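PDB 6Q9M: RIM-binding protein, isoform F from Drosophila melanogaster, which probably serves as a scaffold of the presynaptic active zone, coupling synaptic vesicle recruitment to release sites, here represented by its central array of fibronectin type III domains. Local coordinates for residues Thr93-Ala107 with Ile120-Val132. Numbering follows the deposited sequence.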
loop_
_atom_site.group_PDB
_atom_site.type_symbol
_atom_site.label_atom_id
_atom_site.label_comp_id
_atom_site.label_asym_id
_atom_site.label_seq_id
_atom_site.Cartn_x
_atom_site.Cartn_y
_atom_site.Cartn_z
ATOM N N THR A 93 10.560 6.996 -7.566
ATOM C CA THR A 93 11.218 5.704 -7.491
ATOM C C THR A 93 11.374 5.104 -8.877
ATOM O O THR A 93 10.594 5.386 -9.793
ATOM C CB THR A 93 10.462 4.729 -6.598
ATOM O OG1 THR A 93 11.338 3.640 -6.274
ATOM C CG2 THR A 93 9.216 4.178 -7.329
ATOM N N MET A 94 12.421 4.291 -9.019
ATOM C CA MET A 94 12.659 3.570 -10.263
ATOM C C MET A 94 13.502 2.335 -9.980
ATOM O O MET A 94 14.293 2.297 -9.026
ATOM C CB MET A 94 13.348 4.450 -11.312
ATOM C CG MET A 94 14.780 4.829 -10.940
ATOM S SD MET A 94 15.669 5.671 -12.282
ATOM C CE MET A 94 17.264 5.926 -11.500
ATOM N N ILE A 95 13.328 1.328 -10.822
ATOM C CA ILE A 95 14.077 0.088 -10.714
ATOM C C ILE A 95 15.049 -0.001 -11.874
ATOM O O ILE A 95 14.691 0.319 -13.016
ATOM C CB ILE A 95 13.128 -1.122 -10.691
ATOM C CG1 ILE A 95 12.182 -1.013 -9.494
ATOM C CG2 ILE A 95 13.924 -2.408 -10.648
ATOM C CD1 ILE A 95 11.034 -2.000 -9.545
ATOM N N ILE A 96 16.277 -0.410 -11.565
ATOM C CA ILE A 96 17.339 -0.571 -12.543
ATOM C C ILE A 96 17.911 -1.976 -12.410
ATOM O O ILE A 96 17.723 -2.650 -11.395
ATOM C CB ILE A 96 18.446 0.476 -12.347
ATOM C CG1 ILE A 96 19.096 0.253 -10.976
ATOM C CG2 ILE A 96 17.869 1.871 -12.422
ATOM C CD1 ILE A 96 20.261 1.164 -10.709
ATOM N N GLY A 97 18.601 -2.419 -13.455
ATOM C CA GLY A 97 19.277 -3.702 -13.468
ATOM C C GLY A 97 18.616 -4.687 -14.419
ATOM O O GLY A 97 17.541 -4.447 -14.968
ATOM N N ARG A 98 19.302 -5.823 -14.596
ATOM C CA ARG A 98 18.792 -6.987 -15.324
ATOM C C ARG A 98 18.164 -6.565 -16.657
ATOM O O ARG A 98 18.875 -6.189 -17.595
ATOM C CB ARG A 98 17.854 -7.764 -14.353
ATOM C CG ARG A 98 16.611 -8.599 -14.803
ATOM C CD ARG A 98 16.857 -9.634 -15.908
ATOM N NE ARG A 98 15.706 -9.711 -16.816
ATOM C CZ ARG A 98 15.473 -10.711 -17.662
ATOM N NH1 ARG A 98 16.304 -11.742 -17.718
ATOM N NH2 ARG A 98 14.401 -10.685 -18.446
ATOM N N ASP A 99 16.845 -6.608 -16.732
ATOM C CA ASP A 99 15.985 -6.226 -17.834
ATOM C C ASP A 99 14.700 -5.934 -17.092
ATOM O O ASP A 99 13.752 -6.723 -17.086
ATOM C CB ASP A 99 15.827 -7.309 -18.901
ATOM C CG ASP A 99 15.659 -6.731 -20.301
ATOM O OD1 ASP A 99 15.039 -5.653 -20.431
ATOM O OD2 ASP A 99 16.142 -7.366 -21.266
ATOM N N THR A 100 14.723 -4.811 -16.391
ATOM C CA THR A 100 13.666 -4.398 -15.502
ATOM C C THR A 100 12.764 -3.375 -16.154
ATOM O O THR A 100 11.783 -2.950 -15.537
ATOM C CB THR A 100 14.284 -3.834 -14.219
ATOM O OG1 THR A 100 15.341 -2.924 -14.562
ATOM C CG2 THR A 100 14.871 -4.963 -13.380
ATOM N N ALA A 101 13.073 -2.984 -17.392
ATOM C CA ALA A 101 12.326 -1.936 -18.077
ATOM C C ALA A 101 10.865 -2.306 -18.281
ATOM O O ALA A 101 10.043 -1.416 -18.526
ATOM C CB ALA A 101 12.978 -1.636 -19.427
ATOM N N HIS A 102 10.517 -3.588 -18.189
ATOM C CA HIS A 102 9.155 -4.024 -18.450
ATOM C C HIS A 102 8.394 -4.400 -17.185
ATOM O O HIS A 102 7.219 -4.777 -17.273
ATOM C CB HIS A 102 9.157 -5.182 -19.453
ATOM C CG HIS A 102 9.304 -4.731 -20.873
ATOM N ND1 HIS A 102 9.067 -3.429 -21.262
ATOM C CD2 HIS A 102 9.673 -5.396 -21.994
ATOM C CE1 HIS A 102 9.278 -3.314 -22.561
ATOM N NE2 HIS A 102 9.647 -4.493 -23.029
ATOM N N LEU A 103 9.022 -4.301 -16.014
ATOM C CA LEU A 103 8.312 -4.549 -14.769
ATOM C C LEU A 103 7.319 -3.422 -14.521
ATOM O O LEU A 103 7.568 -2.264 -14.856
ATOM C CB LEU A 103 9.286 -4.645 -13.598
ATOM C CG LEU A 103 10.305 -5.777 -13.634
ATOM C CD1 LEU A 103 11.320 -5.594 -12.516
ATOM C CD2 LEU A 103 9.602 -7.124 -13.522
ATOM N N GLY A 104 6.192 -3.765 -13.914
ATOM C CA GLY A 104 5.159 -2.795 -13.644
ATOM C C GLY A 104 4.958 -2.580 -12.159
ATOM O O GLY A 104 5.798 -2.955 -11.335
ATOM N N PRO A 105 3.838 -1.960 -11.793
ATOM C CA PRO A 105 3.546 -1.712 -10.374
ATOM C C PRO A 105 3.489 -3.001 -9.556
ATOM O O PRO A 105 3.335 -4.103 -10.080
ATOM C CB PRO A 105 2.177 -1.021 -10.408
ATOM C CG PRO A 105 2.017 -0.521 -11.803
ATOM C CD PRO A 105 2.783 -1.449 -12.684
ATOM N N SER A 106 3.627 -2.840 -8.241
ATOM C CA SER A 106 3.545 -3.936 -7.284
ATOM C C SER A 106 2.888 -3.433 -6.009
ATOM O O SER A 106 2.639 -2.237 -5.840
ATOM C CB SER A 106 4.929 -4.511 -6.951
ATOM O OG SER A 106 5.680 -3.618 -6.128
ATOM N N ALA A 107 2.649 -4.359 -5.088
ATOM C CA ALA A 107 2.110 -4.037 -3.765
ATOM C C ALA A 107 0.806 -3.246 -3.854
ATOM O O ALA A 107 0.581 -2.300 -3.101
ATOM C CB ALA A 107 3.145 -3.284 -2.916
ATOM N N ILE A 120 -7.026 3.073 -3.225
ATOM C CA ILE A 120 -6.125 2.141 -3.889
ATOM C C ILE A 120 -4.738 2.759 -3.907
ATOM O O ILE A 120 -4.558 3.858 -4.440
ATOM C CB ILE A 120 -6.572 1.839 -5.333
ATOM C CG1 ILE A 120 -8.052 1.420 -5.394
ATOM C CG2 ILE A 120 -5.636 0.812 -5.964
ATOM C CD1 ILE A 120 -8.367 0.141 -4.661
ATOM N N SER A 121 -3.756 2.023 -3.384
ATOM C CA SER A 121 -2.347 2.394 -3.372
ATOM C C SER A 121 -1.527 1.353 -4.130
ATOM O O SER A 121 -1.934 0.190 -4.271
ATOM C CB SER A 121 -1.812 2.491 -1.941
ATOM O OG SER A 121 -2.618 3.360 -1.157
ATOM N N TRP A 122 -0.351 1.774 -4.599
ATOM C CA TRP A 122 0.566 0.861 -5.269
ATOM C C TRP A 122 1.984 1.412 -5.186
ATOM O O TRP A 122 2.219 2.546 -4.752
ATOM C CB TRP A 122 0.164 0.625 -6.730
ATOM C CG TRP A 122 0.139 1.859 -7.571
ATOM C CD1 TRP A 122 1.134 2.316 -8.384
ATOM C CD2 TRP A 122 -0.947 2.791 -7.702
ATOM N NE1 TRP A 122 0.732 3.474 -9.017
ATOM C CE2 TRP A 122 -0.535 3.791 -8.607
ATOM C CE3 TRP A 122 -2.225 2.876 -7.139
ATOM C CZ2 TRP A 122 -1.348 4.873 -8.950
ATOM C CZ3 TRP A 122 -3.025 3.931 -7.485
ATOM C CH2 TRP A 122 -2.584 4.923 -8.386
ATOM N N LEU A 123 2.929 0.570 -5.585
ATOM C CA LEU A 123 4.323 0.950 -5.727
ATOM C C LEU A 123 4.666 0.854 -7.200
ATOM O O LEU A 123 4.706 -0.256 -7.743
ATOM C CB LEU A 123 5.234 0.044 -4.897
ATOM C CG LEU A 123 6.734 0.384 -4.887
ATOM C CD1 LEU A 123 6.972 1.840 -4.459
ATOM C CD2 LEU A 123 7.523 -0.585 -3.981
ATOM N N PRO A 124 4.863 1.965 -7.898
ATOM C CA PRO A 124 5.207 1.885 -9.315
ATOM C C PRO A 124 6.604 1.316 -9.477
ATOM O O PRO A 124 7.432 1.372 -8.567
ATOM C CB PRO A 124 5.144 3.344 -9.785
ATOM C CG PRO A 124 5.368 4.154 -8.561
ATOM C CD PRO A 124 4.831 3.355 -7.403
ATOM N N ALA A 125 6.850 0.734 -10.654
ATOM C CA ALA A 125 8.206 0.371 -11.032
ATOM C C ALA A 125 9.006 1.586 -11.467
ATOM O O ALA A 125 10.229 1.612 -11.285
ATOM C CB ALA A 125 8.191 -0.660 -12.159
ATOM N N ASN A 126 8.339 2.595 -12.023
ATOM C CA ASN A 126 8.989 3.858 -12.396
ATOM C C ASN A 126 7.956 4.965 -12.251
ATOM O O ASN A 126 6.934 4.959 -12.946
ATOM C CB ASN A 126 9.536 3.810 -13.826
ATOM C CG ASN A 126 10.322 5.050 -14.189
ATOM O OD1 ASN A 126 9.851 6.178 -14.020
ATOM N ND2 ASN A 126 11.541 4.850 -14.684
ATOM N N SER A 127 8.212 5.912 -11.358
ATOM C CA SER A 127 7.169 6.869 -11.016
ATOM C C SER A 127 7.084 8.030 -11.993
ATOM O O SER A 127 6.362 8.994 -11.720
ATOM C CB SER A 127 7.389 7.386 -9.602
ATOM O OG SER A 127 8.683 7.938 -9.514
ATOM N N ASN A 128 7.804 7.962 -13.113
ATOM C CA ASN A 128 7.620 8.901 -14.212
ATOM C C ASN A 128 6.456 8.517 -15.114
ATOM O O ASN A 128 6.082 9.312 -15.977
ATOM C CB ASN A 128 8.887 8.995 -15.075
ATOM C CG ASN A 128 10.090 9.553 -14.321
ATOM O OD1 ASN A 128 10.019 10.607 -13.685
ATOM N ND2 ASN A 128 11.212 8.859 -14.421
ATOM N N HIS A 129 5.888 7.326 -14.946
ATOM C CA HIS A 129 4.821 6.835 -15.809
ATOM C C HIS A 129 3.454 7.227 -15.277
ATOM O O HIS A 129 3.220 7.258 -14.067
ATOM C CB HIS A 129 4.862 5.308 -15.925
ATOM C CG HIS A 129 6.007 4.792 -16.731
ATOM N ND1 HIS A 129 7.318 5.076 -16.425
ATOM C CD2 HIS A 129 6.037 3.999 -17.826
ATOM C CE1 HIS A 129 8.109 4.486 -17.303
ATOM N NE2 HIS A 129 7.355 3.824 -18.162
ATOM N N GLN A 130 2.526 7.456 -16.200
ATOM C CA GLN A 130 1.124 7.455 -15.822
ATOM C C GLN A 130 0.684 6.037 -15.475
ATOM O O GLN A 130 1.210 5.049 -15.998
ATOM C CB GLN A 130 0.265 8.007 -16.952
ATOM C CG GLN A 130 0.627 9.415 -17.361
ATOM C CD GLN A 130 -0.357 9.976 -18.364
ATOM O OE1 GLN A 130 -1.321 10.654 -18.002
ATOM N NE2 GLN A 130 -0.128 9.685 -19.635
ATOM N N HIS A 131 -0.304 5.940 -14.596
ATOM C CA HIS A 131 -0.829 4.645 -14.210
ATOM C C HIS A 131 -2.339 4.634 -14.393
ATOM O O HIS A 131 -3.009 5.658 -14.232
ATOM C CB HIS A 131 -0.446 4.297 -12.780
ATOM C CG HIS A 131 1.019 4.066 -12.603
ATOM N ND1 HIS A 131 1.630 2.870 -12.921
ATOM C CD2 HIS A 131 2.002 4.885 -12.161
ATOM C CE1 HIS A 131 2.923 2.958 -12.667
ATOM N NE2 HIS A 131 3.175 4.172 -12.210
ATOM N N VAL A 132 -2.857 3.454 -14.733
ATOM C CA VAL A 132 -4.266 3.247 -15.029
ATOM C C VAL A 132 -4.830 2.311 -13.974
ATOM O O VAL A 132 -4.323 1.197 -13.792
ATOM C CB VAL A 132 -4.460 2.659 -16.436
ATOM C CG1 VAL A 132 -5.862 2.160 -16.607
ATOM C CG2 VAL A 132 -4.158 3.698 -17.499
#
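Ser127 and Thr93 grip each other twice: Thr93 N donates to Ser127 OG at 2.9 Å, nearly straight at 166°, and Ser127 N returns a bond of the same length to Thr93 O. Ser127 OG sits between its own backbone N and carbonyl carbon (chi1 56°), which turns the hydroxyl toward the strand 93-96. Two residues along, Ala125 O takes a weak bond from Ile95 N and a CA-H...O contact from Met94 CA, while Ile95 CD1 lies 4.1 Å from Ala125 CB. Ala125 CB also lies 3.2 Å from Leu103 O and close to Gly104 O. Further on, Ser106 and Leu123 form an antiparallel hydrogen-bonded pair, and the Pro105 ring packs with CB 4.0 Å from Trp122 CD1 and CG 3.6 Å from His131 ND1. Around this shell, Asn126 OD1 accepts from Asn128 N in an Asx turn that shapes the bend, and Arg74 bonds both Thr93 OG1 and Pro124 O. With an alanine in place of Ser127, Thr93 N would probably be left without its acceptor, and the 126-129 turn would keep the Ser127 N to Thr93 O bond but lose its mate. The Thr93-Ile95 part thus spans the first and second fibronectin type III domains, whereas Pro105 and Ser106 pack within the second; the paired Thr93-Ser127 bonds and the bridging Arg74 are consistent with a fixed orientation of the two domains.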